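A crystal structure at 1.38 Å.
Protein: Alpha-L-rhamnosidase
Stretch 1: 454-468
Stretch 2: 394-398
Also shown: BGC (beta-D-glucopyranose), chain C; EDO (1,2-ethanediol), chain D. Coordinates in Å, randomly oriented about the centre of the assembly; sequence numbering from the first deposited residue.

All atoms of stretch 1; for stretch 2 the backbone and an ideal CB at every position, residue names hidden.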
ATOM      1  N   PHE A 454      -2.889   2.795  -1.412  1.00  9.88           N
ATOM      2  CA  PHE A 454      -1.579   2.581  -0.787  1.00  9.83           C
ATOM      3  C   PHE A 454      -0.936   3.961  -0.692  1.00 10.34           C
ATOM      4  O   PHE A 454      -0.187   4.371  -1.556  1.00 11.00           O
ATOM      5  CB  PHE A 454      -0.775   1.531  -1.558  1.00 10.12           C
ATOM      6  CG  PHE A 454      -1.060   0.104  -1.142  1.00  9.81           C
ATOM      7  CD1 PHE A 454      -2.322  -0.465  -1.284  1.00 11.33           C
ATOM      8  CD2 PHE A 454      -0.081  -0.615  -0.478  1.00 11.31           C
ATOM      9  CE1 PHE A 454      -2.558  -1.776  -0.872  1.00 11.69           C
ATOM     10  CE2 PHE A 454      -0.340  -1.916  -0.060  1.00 11.68           C
ATOM     11  CZ  PHE A 454      -1.581  -2.451  -0.205  1.00 12.35           C
ATOM     12  N   PHE A 455      -1.421   4.717   0.296  1.00 10.34           N
ATOM     13  CA  PHE A 455      -1.091   6.162   0.420  1.00 10.41           C
ATOM     14  C   PHE A 455      -0.562   6.378   1.834  1.00 10.36           C
ATOM     15  O   PHE A 455      -1.358   6.790   2.699  1.00 13.22           O
ATOM     16  CB  PHE A 455      -2.344   6.996   0.170  1.00 11.73           C
ATOM     17  CG  PHE A 455      -2.119   8.447  -0.188  1.00 10.77           C
ATOM     18  CD1 PHE A 455      -1.778   9.395   0.786  1.00 11.70           C
ATOM     19  CD2 PHE A 455      -2.214   8.880  -1.503  1.00 12.06           C
ATOM     20  CE1 PHE A 455      -1.568  10.712   0.450  1.00 12.37           C
ATOM     21  CE2 PHE A 455      -2.010  10.213  -1.822  1.00 12.50           C
ATOM     22  CZ  PHE A 455      -1.682  11.121  -0.860  1.00 11.59           C
ATOM     23  N   SER A 456       0.707   6.009   2.069  1.00 10.18           N
ATOM     24  CA  SER A 456       1.440   5.985   3.392  1.00 10.92           C
ATOM     25  C   SER A 456       1.022   4.730   4.198  1.00 10.45           C
ATOM     26  O   SER A 456       1.885   4.024   4.683  1.00 11.86           O
ATOM     27  CB  SER A 456       1.338   7.319   4.201  1.00 13.77           C
ATOM     28  OG  SER A 456       2.189   7.259   5.289  1.00 17.51           O
ATOM     29  N   ILE A 457      -0.297   4.540   4.356  1.00 10.65           N
ATOM     30  CA  ILE A 457      -0.930   3.397   5.033  1.00 10.94           C
ATOM     31  C   ILE A 457      -1.922   2.772   4.037  1.00 10.12           C
ATOM     32  O   ILE A 457      -2.318   3.419   3.064  1.00  9.81           O
ATOM     33  CB  ILE A 457      -1.632   3.842   6.328  1.00 12.72           C
ATOM     34  CG1 ILE A 457      -2.785   4.803   6.028  1.00 13.60           C
ATOM     35  CG2 ILE A 457      -0.647   4.426   7.316  1.00 13.18           C
ATOM     36  CD1 ILE A 457      -3.822   4.877   7.132  1.00 13.57           C
ATOM     37  N   PRO A 458      -2.335   1.503   4.227  1.00 11.05           N
ATOM     38  CA  PRO A 458      -3.334   0.888   3.375  1.00 11.24           C
ATOM     39  C   PRO A 458      -4.723   1.339   3.814  1.00 10.77           C
ATOM     40  O   PRO A 458      -5.237   0.891   4.841  1.00 11.57           O
ATOM     41  CB  PRO A 458      -3.098  -0.612   3.582  1.00 10.94           C
ATOM     42  CG  PRO A 458      -2.543  -0.697   5.004  1.00 11.28           C
ATOM     43  CD  PRO A 458      -1.870   0.624   5.290  1.00 11.39           C
ATOM     44  N   THR A 459      -5.287   2.218   3.015  1.00 11.23           N
ATOM     45  CA  THR A 459      -6.551   2.863   3.362  1.00 10.67           C
ATOM     46  C   THR A 459      -7.755   2.084   2.821  1.00 11.55           C
ATOM     47  O   THR A 459      -7.652   1.385   1.816  1.00 11.28           O
ATOM     48  CB  THR A 459      -6.665   4.308   2.856  1.00 11.28           C
ATOM     49  OG1 THR A 459      -6.501   4.375   1.445  1.00 10.98           O
ATOM     50  CG2 THR A 459      -5.647   5.240   3.467  1.00 12.02           C
ATOM     51  N   ASP A 460      -8.891   2.189   3.523  1.00 10.81           N
ATOM     52  CA  ASP A 460     -10.123   1.683   3.016  1.00 10.55           C
ATOM     53  C   ASP A 460     -10.564   2.408   1.742  1.00 10.44           C
ATOM     54  O   ASP A 460     -11.040   1.807   0.787  1.00 11.74           O
ATOM     55  CB  ASP A 460     -11.257   1.746   4.033  1.00 11.12           C
ATOM     56  CG  ASP A 460     -11.629   3.141   4.546  1.00 11.49           C
ATOM     57  OD1 ASP A 460     -10.723   3.982   4.763  1.00 11.71           O
ATOM     58  OD2 ASP A 460     -12.859   3.343   4.727  1.00 14.24           O
ATOM     59  N   CYS A 461     -10.462   3.749   1.773  1.00 10.22           N
ATOM     60  CA  CYS A 461     -10.860   4.556   0.633  1.00 12.02           C
ATOM     61  C   CYS A 461     -10.102   5.884   0.658  1.00 11.19           C
ATOM     62  O   CYS A 461      -9.477   6.196   1.652  1.00 12.10           O
ATOM     63  CB  CYS A 461     -12.367   4.815   0.602  1.00 13.24           C
ATOM     64  SG  CYS A 461     -13.024   5.641   2.074  1.00 14.98           S
ATOM     65  N   PRO A 462     -10.046   6.595  -0.474  1.00 11.09           N
ATOM     66  CA  PRO A 462      -9.260   7.816  -0.587  1.00 11.20           C
ATOM     67  C   PRO A 462     -10.047   9.112  -0.737  1.00 11.02           C
ATOM     68  O   PRO A 462      -9.404  10.125  -0.886  1.00 12.64           O
ATOM     69  CB  PRO A 462      -8.568   7.541  -1.946  1.00 12.62           C
ATOM     70  CG  PRO A 462      -9.653   6.890  -2.779  1.00 12.89           C
ATOM     71  CD  PRO A 462     -10.501   6.115  -1.787  1.00 12.54           C
ATOM     72  N   GLN A 463     -11.368   9.063  -0.665  1.00 11.37           N
ATOM     73  CA  GLN A 463     -12.177  10.233  -1.104  1.00 11.57           C
ATOM     74  C   GLN A 463     -12.999  10.861   0.017  1.00 11.36           C
ATOM     75  O   GLN A 463     -13.010  12.098   0.091  1.00 12.70           O
ATOM     76  CB  GLN A 463     -13.024   9.832  -2.318  1.00 12.83           C
ATOM     77  CG  GLN A 463     -14.298   9.041  -2.046  1.00 13.23           C
ATOM     78  CD  GLN A 463     -14.080   7.665  -1.469  1.00 12.99           C
ATOM     79  OE1 GLN A 463     -13.826   7.515  -0.278  1.00 14.59           O
ATOM     80  NE2 GLN A 463     -14.187   6.628  -2.295  1.00 13.29           N
ATOM     81  N   ARG A 464     -13.686  10.089   0.833  1.00 11.85           N
ATOM     82  CA  ARG A 464     -14.590  10.606   1.832  1.00 11.84           C
ATOM     83  C   ARG A 464     -13.824  10.917   3.126  1.00 11.72           C
ATOM     84  O   ARG A 464     -12.602  10.939   3.170  1.00 11.31           O
ATOM     85  CB  ARG A 464     -15.781   9.661   2.044  1.00 12.28           C
ATOM     86  CG  ARG A 464     -15.450   8.334   2.721  1.00 12.23           C
ATOM     87  CD  ARG A 464     -16.651   7.415   2.707  1.00 13.14           C
ATOM     88  NE  ARG A 464     -16.380   6.142   3.341  1.00 12.66           N
ATOM     89  CZ  ARG A 464     -16.878   4.968   2.954  1.00 11.80           C
ATOM     90  NH1 ARG A 464     -17.823   4.947   2.029  1.00 13.48           N
ATOM     91  NH2 ARG A 464     -16.402   3.848   3.504  1.00 13.27           N
ATOM     92  N   ASP A 465     -14.601  11.218   4.170  1.00 11.52           N
ATOM     93  CA  ASP A 465     -14.095  11.561   5.498  1.00 11.59           C
ATOM     94  C   ASP A 465     -13.720  10.309   6.278  1.00 11.87           C
ATOM     95  O   ASP A 465     -14.235  10.055   7.312  1.00 11.70           O
ATOM     96  CB  ASP A 465     -15.110  12.417   6.250  1.00 12.76           C
ATOM     97  CG  ASP A 465     -16.488  11.798   6.401  1.00 14.59           C
ATOM     98  OD1 ASP A 465     -16.741  10.743   5.759  1.00 13.34           O
ATOM     99  OD2 ASP A 465     -17.288  12.343   7.139  1.00 13.34           O
ATOM    100  N   GLU A 466     -12.823   9.533   5.697  1.00 10.54           N
ATOM    101  CA  GLU A 466     -12.378   8.264   6.310  1.00 11.29           C
ATOM    102  C   GLU A 466     -10.898   8.106   5.969  1.00 10.57           C
ATOM    103  O   GLU A 466     -10.084   8.740   6.565  1.00 11.15           O
ATOM    104  CB  GLU A 466     -13.333   7.133   5.891  1.00 10.91           C
ATOM    105  CG  GLU A 466     -13.202   5.868   6.722  1.00 12.58           C
ATOM    106  CD  GLU A 466     -14.437   4.996   6.742  1.00 13.27           C
ATOM    107  OE1 GLU A 466     -15.383   5.298   6.006  1.00 13.10           O
ATOM    108  OE2 GLU A 466     -14.454   4.026   7.502  1.00 12.83           O
ATOM    109  N   ARG A 467     -10.553   7.196   5.044  1.00  9.51           N
ATOM    110  CA  ARG A 467      -9.150   7.025   4.592  1.00 11.07           C
ATOM    111  C   ARG A 467      -8.326   6.528   5.776  1.00  9.61           C
ATOM    112  O   ARG A 467      -7.247   7.027   6.043  1.00 10.61           O
ATOM    113  CB  ARG A 467      -8.586   8.285   3.912  1.00 11.54           C
ATOM    114  CG  ARG A 467      -9.576   9.138   3.129  1.00 11.75           C
ATOM    115  CD  ARG A 467      -8.916  10.331   2.506  1.00 12.03           C
ATOM    116  NE  ARG A 467      -9.895  11.279   2.049  1.00 11.28           N
ATOM    117  CZ  ARG A 467      -9.574  12.396   1.409  1.00 11.65           C
ATOM    118  NH1 ARG A 467      -8.319  12.645   1.114  1.00 10.94           N
ATOM    119  NH2 ARG A 467     -10.507  13.273   1.054  1.00 12.11           N
ATOM    120  N   LEU A 468      -8.836   5.481   6.452  1.00 10.23           N
ATOM    121  CA  LEU A 468      -8.198   4.951   7.644  1.00  9.84           C
ATOM    122  C   LEU A 468      -7.598   3.576   7.326  1.00  8.86           C
ATOM    123  O   LEU A 468      -8.011   2.894   6.337  1.00 10.91           O
ATOM    124  CB  LEU A 468      -9.240   4.791   8.758  1.00  9.83           C
ATOM    125  CG  LEU A 468     -10.055   6.048   9.065  1.00 10.44           C
ATOM    126  CD1 LEU A 468     -11.120   5.757  10.101  1.00 11.87           C
ATOM    127  CD2 LEU A 468      -9.159   7.222   9.511  1.00 10.89           C
ATOM    128  N   UNK A 394      -3.246  18.361   0.995  1.00 10.56           N
ATOM    129  CA  UNK A 394      -4.529  17.679   0.848  1.00 10.78           C
ATOM    130  C   UNK A 394      -4.370  16.592  -0.218  1.00 11.38           C
ATOM    131  O   UNK A 394      -3.416  16.590  -0.975  1.00 13.14           O
ATOM    132  CB  UNK A 394      -5.642  18.661   0.476  1.00 10.78           C
ATOM    133  N   UNK A 395      -5.399  15.741  -0.346  1.00 10.57           N
ATOM    134  CA  UNK A 395      -5.488  14.905  -1.532  1.00 10.84           C
ATOM    135  C   UNK A 395      -6.953  14.540  -1.733  1.00 11.60           C
ATOM    136  O   UNK A 395      -7.726  14.614  -0.780  1.00 10.72           O
ATOM    137  CB  UNK A 395      -4.614  13.656  -1.405  1.00 10.84           C
ATOM    138  N   UNK A 396      -7.287  14.118  -2.955  1.00 11.42           N
ATOM    139  CA  UNK A 396      -8.667  13.806  -3.296  1.00 11.29           C
ATOM    140  C   UNK A 396      -8.723  12.506  -4.105  1.00 11.36           C
ATOM    141  O   UNK A 396      -7.781  12.177  -4.802  1.00 12.59           O
ATOM    142  CB  UNK A 396      -9.302  14.957  -4.078  1.00 11.29           C
ATOM    143  N   UNK A 397      -9.888  11.879  -4.060  1.00 10.80           N
ATOM    144  CA  UNK A 397     -10.182  10.714  -4.887  1.00 12.41           C
ATOM    145  C   UNK A 397     -11.290  11.108  -5.853  1.00 13.26           C
ATOM    146  O   UNK A 397     -12.350  11.485  -5.414  1.00 13.37           O
ATOM    147  CB  UNK A 397     -10.584   9.506  -4.039  1.00 12.41           C
ATOM    148  N   UNK A 398     -11.027  11.093  -7.170  1.00 12.21           N
ATOM    149  CA  UNK A 398     -11.951  11.698  -8.117  1.00 12.92           C
ATOM    150  C   UNK A 398     -11.694  11.269  -9.560  1.00 13.65           C
ATOM    151  O   UNK A 398     -10.566  10.956  -9.931  1.00 13.18           O
ATOM    152  CB  UNK A 398     -11.868  13.222  -8.013  1.00 12.92           C
TER
HETATM  153  C2  BGC C 968     -14.066  -0.446   5.701  0.70 21.40           C
HETATM  154  C3  BGC C 968     -14.597  -1.611   6.488  0.70 25.42           C
HETATM  155  C4  BGC C 968     -15.300  -1.305   7.791  0.70 26.12           C
HETATM  156  C5  BGC C 968     -16.255  -0.264   7.458  0.70 22.33           C
HETATM  157  C6  BGC C 968     -17.000   0.010   8.750  0.70 25.89           C
HETATM  158  C1  BGC C 968     -15.135   0.629   5.592  0.70 26.18           C
HETATM  159  O1  BGC C 968     -14.658   1.650   4.739  0.70 14.80           O
HETATM  160  O2  BGC C 968     -13.974  -0.776   4.335  0.70 29.23           O
HETATM  161  O3  BGC C 968     -13.547  -2.307   6.903  0.70 14.73           O
HETATM  162  O4  BGC C 968     -15.938  -2.408   8.476  0.70 25.27           O
HETATM  163  O5  BGC C 968     -15.689   0.951   6.869  0.70 37.28           O
HETATM  164  O6  BGC C 968     -17.863   1.132   8.536  0.70 26.27           O
HETATM  165  C1  EDO D 958       5.531   3.208   4.366  0.50 13.07           C
HETATM  166  O1  EDO D 958       4.553   4.309   4.317  0.50 14.65           O
HETATM  167  C2  EDO D 958       6.638   3.304   3.311  0.50 12.88           C
HETATM  168  O2  EDO D 958       6.335   2.573   2.050  0.50 16.70           O

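Position 394 has a CA-to-CB bond that points sideways relative to stretch 1. No atom of stretch 1 lies within 5.5 Å of its ideal CB. Stretch 1 therefore sets no demand here, and many side chains would fit. The residue is Thr394. It makes no contact with stretch 1, and its OG1 is hydrogen-bonded elsewhere in the structure.

Position 395 points toward stretch 1. Its ideal CB is 3.9 Å from Phe455 CZ and 4.6 Å from Arg467 NH1. Beyond the CB, the Phe455 ring and the Arg467 guanidinium leave a slot between them. A flat side chain suits such a slot, because one face can meet the ring and the other the cation. Phe, Tyr, Trp or His could be considered, and a long aliphatic chain is not excluded. Thr459 OG1 and the carbonyl of Phe455 near the far end make a polar tip plausible. The residue is Tyr395, with chi1 in the p well. Its ring stacks face to face on Phe455, with centroids 3.8 Å apart and planes at 10°. Arg467 covers the opposite face in a cation-pi contact, its CZ 4.6 Å from the centroid of the Tyr395 ring. Pro462 CB adds an apolar contact, 4.2 Å from Tyr395 CE2. Tyr395 OH binds two waters, which link it to Thr459 OG1 and Phe455 O. The backbone contributes as well: Arg467 NH1 donates a hydrogen bond to Tyr395 O at 2.8 Å.

Position 396 begins a strand, and its CA-to-CB bond points away from stretch 1. Its ideal CB has no neighbour there within 5.5 Å. Polar, aromatic or branched residues would all be acceptable. The residue is His396. A water joins His396 ND1 to Arg467 NH2, so its side chain still reaches stretch 1 indirectly.

Position 397 points toward stretch 1, but there is little room. Its ideal CB would lie 3.0 Å from both Gln463 CB and Pro462 CG, too close for carbon atoms. The backbone angles, -115/117, are open to any ordinary residue, so the crowding is what favours glycine. The residue is Gly397. Its CA lies 4.3 Å from Gln463 CA, and its O is 3.6 Å from Gln463 CB. A water accepts from Gly397 N and donates to Gln463 O, bridging the two backbones.

Position 398 points sideways, with nothing of stretch 1 near its ideal CB. The residue is Phe398, and it does not touch stretch 1.

Stretch 2, residues 394-398: TYHGF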
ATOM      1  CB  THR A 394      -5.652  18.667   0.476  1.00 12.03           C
ATOM      2  OG1 THR A 394      -6.923  18.021   0.532  1.00 11.86           O
ATOM      3  CG2 THR A 394      -5.487  19.216  -0.918  1.00 13.11           C
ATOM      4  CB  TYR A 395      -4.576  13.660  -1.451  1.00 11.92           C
ATOM      5  CG  TYR A 395      -4.977  12.541  -0.521  1.00 10.83           C
ATOM      6  CD1 TYR A 395      -4.723  12.496   0.839  1.00 11.28           C
ATOM      7  CD2 TYR A 395      -5.541  11.399  -1.071  1.00 11.47           C
ATOM      8  CE1 TYR A 395      -4.965  11.361   1.599  1.00 11.88           C
ATOM      9  CE2 TYR A 395      -5.833  10.279  -0.315  1.00 10.97           C
ATOM     10  CZ  TYR A 395      -5.519  10.238   1.018  1.00 11.91           C
ATOM     11  OH  TYR A 395      -5.714   9.106   1.770  1.00 13.09           O
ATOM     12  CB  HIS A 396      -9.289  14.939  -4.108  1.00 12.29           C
ATOM     13  CG  HIS A 396      -8.949  16.320  -3.675  1.00 12.43           C
ATOM     14  ND1 HIS A 396      -9.245  16.830  -2.428  1.00 12.83           N
ATOM     15  CD2 HIS A 396      -8.288  17.264  -4.357  1.00 13.18           C
ATOM     16  CE1 HIS A 396      -8.833  18.105  -2.408  1.00 12.75           C
ATOM     17  NE2 HIS A 396      -8.259  18.402  -3.577  1.00 12.41           N
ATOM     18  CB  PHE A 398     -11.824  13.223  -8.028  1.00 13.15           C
ATOM     19  CG  PHE A 398     -10.512  13.802  -8.506  1.00 12.95           C
ATOM     20  CD1 PHE A 398      -9.395  13.776  -7.694  1.00 12.70           C
ATOM     21  CD2 PHE A 398     -10.364  14.382  -9.755  1.00 12.75           C
ATOM     22  CE1 PHE A 398      -8.176  14.266  -8.116  1.00 13.03           C
ATOM     23  CE2 PHE A 398      -9.147  14.912 -10.173  1.00 13.94           C
ATOM     24  CZ  PHE A 398      -8.047  14.866  -9.344  1.00 13.73           C
TER
HETATM   25  O   HOH W   1      -5.925   6.845   0.265  1.00 12.01           O
HETATM   26  O   HOH W   2      -3.795   8.289   3.461  1.00 24.74           O
HETATM   27  O   HOH W   3     -10.041  16.046   0.077  1.00 12.57           O
HETATM   28  O   HOH W   4     -11.678  13.318  -2.171  1.00 12.63           O
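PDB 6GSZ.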